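Local coordinates for Slr1257 protein (Synechocystis sp. PCC 6803 substr. Kazusa, PDB 1IIT) that probably acts as a ligand-gated ion channel whose ligand-binding core, the part present here, binds L-glutamate and L-serine, at residues V121-T126 against E140-T145. Sequence-based numbering, arbitrary orientation.
With SER (serine), chain B.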
# COMPACT_ATOMS: atom_id res chain seq x y z
N VAL A 121 19.13 15.32 -8.04
CA VAL A 121 18.51 14.41 -7.08
C VAL A 121 19.20 14.55 -5.73
O VAL A 121 20.34 15.01 -5.65
CB VAL A 121 18.60 12.92 -7.53
CG1 VAL A 121 17.85 12.72 -8.82
CG2 VAL A 121 20.05 12.49 -7.69
N VAL A 122 18.49 14.20 -4.66
CA VAL A 122 19.07 14.26 -3.33
C VAL A 122 19.68 12.89 -3.04
O VAL A 122 19.09 11.85 -3.36
CB VAL A 122 18.00 14.63 -2.26
CG1 VAL A 122 18.65 14.73 -0.88
CG2 VAL A 122 17.34 15.95 -2.64
N ARG A 123 20.88 12.90 -2.47
CA ARG A 123 21.58 11.67 -2.14
C ARG A 123 20.75 10.78 -1.22
O ARG A 123 19.96 11.27 -0.39
CB ARG A 123 22.92 11.99 -1.46
CG ARG A 123 22.77 12.62 -0.09
CD ARG A 123 24.11 12.82 0.57
NE ARG A 123 23.98 12.87 2.02
CZ ARG A 123 23.81 11.80 2.80
NH1 ARG A 123 23.76 10.60 2.26
NH2 ARG A 123 23.68 11.94 4.10
N ASP A 124 20.90 9.47 -1.39
CA ASP A 124 20.22 8.45 -0.59
C ASP A 124 18.68 8.45 -0.62
O ASP A 124 18.04 8.12 0.38
CB ASP A 124 20.72 8.49 0.85
CG ASP A 124 20.33 7.24 1.64
OD1 ASP A 124 20.50 6.12 1.11
OD2 ASP A 124 19.83 7.38 2.77
N THR A 125 18.11 8.83 -1.75
CA THR A 125 16.66 8.82 -1.90
C THR A 125 16.40 7.92 -3.11
O THR A 125 17.30 7.70 -3.92
CB THR A 125 16.07 10.23 -2.16
OG1 THR A 125 16.58 10.75 -3.39
CG2 THR A 125 16.41 11.18 -1.02
N THR A 126 15.17 7.43 -3.24
CA THR A 126 14.83 6.54 -4.35
C THR A 126 14.98 7.22 -5.71
O THR A 126 15.19 6.55 -6.73
CB THR A 126 13.40 5.96 -4.20
OG1 THR A 126 12.46 7.03 -4.14
CG2 THR A 126 13.29 5.11 -2.94
N GLU A 140 23.88 14.41 -8.08
CA GLU A 140 23.54 14.27 -6.66
C GLU A 140 23.88 15.47 -5.81
O GLU A 140 24.95 16.06 -5.94
CB GLU A 140 24.21 13.04 -6.06
CG GLU A 140 23.73 11.71 -6.62
CD GLU A 140 24.24 10.54 -5.80
OE1 GLU A 140 24.78 9.58 -6.39
OE2 GLU A 140 24.10 10.57 -4.56
N THR A 141 22.97 15.79 -4.88
CA THR A 141 23.12 16.92 -3.97
C THR A 141 22.86 16.46 -2.53
O THR A 141 22.25 15.42 -2.31
CB THR A 141 22.14 18.05 -4.33
OG1 THR A 141 20.79 17.57 -4.24
CG2 THR A 141 22.40 18.54 -5.75
N ASN A 142 23.29 17.26 -1.56
CA ASN A 142 23.13 16.91 -0.15
C ASN A 142 21.72 17.01 0.41
O ASN A 142 21.38 16.32 1.37
CB ASN A 142 24.08 17.73 0.71
CG ASN A 142 25.50 17.22 0.64
OD1 ASN A 142 25.85 16.25 1.32
ND2 ASN A 142 26.32 17.85 -0.19
N ASN A 143 20.91 17.88 -0.17
CA ASN A 143 19.54 18.09 0.29
C ASN A 143 18.67 18.68 -0.81
O ASN A 143 19.17 19.04 -1.88
CB ASN A 143 19.52 18.98 1.54
CG ASN A 143 20.44 20.18 1.43
OD1 ASN A 143 20.18 21.12 0.69
ND2 ASN A 143 21.53 20.16 2.19
N LEU A 144 17.36 18.72 -0.56
CA LEU A 144 16.41 19.25 -1.53
C LEU A 144 16.66 20.74 -1.82
O LEU A 144 16.53 21.17 -2.97
CB LEU A 144 14.98 19.02 -1.04
CG LEU A 144 13.85 19.45 -1.98
CD1 LEU A 144 13.91 18.68 -3.28
CD2 LEU A 144 12.51 19.23 -1.30
N THR A 145 17.01 21.51 -0.80
CA THR A 145 17.29 22.94 -0.97
C THR A 145 18.46 23.13 -1.93
O THR A 145 18.43 24.00 -2.79
CB THR A 145 17.59 23.62 0.38
OG1 THR A 145 16.42 23.56 1.21
CG2 THR A 145 18.00 25.07 0.18
N SER B . 10.73 8.83 0.02
CA SER B . 12.18 9.07 -0.20
C SER B . 12.95 7.77 -0.05
O SER B . 12.46 6.90 0.68
CB SER B . 12.70 10.11 0.80
OG SER B . 12.01 11.33 0.64
OXT SER B . 14.04 7.65 -0.64
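Val121 and Val122 pair in parallel register with Glu140 and Thr141, joining the two strands of a beta-alpha-beta unit (strand 118-122, helix 126-133, strand 137-141) in a ligand-binding core with the periplasmic binding protein fold. Two backbone hydrogen bonds fix the register: Thr141 N donates to Val121 O at 2.8 Å, and Arg123 N to Thr141 O at 2.9 Å with a nearly straight N-H...O angle of 167°. The Thr141 hydroxyl, turned by a chi1 of 60° to lie between its own backbone N and carbonyl carbon, sits within reach of both Val121 O and Asn143 O, and its single proton could go to either.

Val122 packs against the chain where strand 137-141 gives way to helix 144-152. With CG1 anti to the backbone N, its CG2 branch lies 3.5 Å from Leu144 N and 4.2 Å from Leu144 CB, while CG1 rests near Asn143 CA. Both side chains, Val122 and Leu144, reach Phe161 of the adjoining strand 158-162. On the face of the sheet that carries Val121 and Glu140, Val121 CG2 meets the Glu140 methylene CG at 3.9 Å, and helix 126-133 covers both through Val128.

Polar groups flank the aliphatic part of Arg123. Its CD lies 3.9 Å from Asn142 OD1, guanidinium and amide planes 73° apart, and Glu140 OE2 sits beside Arg123 CB, well removed from the guanidinium. Asn143 N-caps helix 144-152, its OD1 accepting from Ala146 N.

Beyond the paired strands, a type II turn from Val122 to Thr125 carries the chain into the ligand pocket. Thr125 OG1 bridges the turn, donating to Val122 O at 2.7 Å. Arg79, Ser74, Pro72 and Asp162 also hydrogen-bond the bound serine, to whose OXT Thr126 N donates at 2.8 Å.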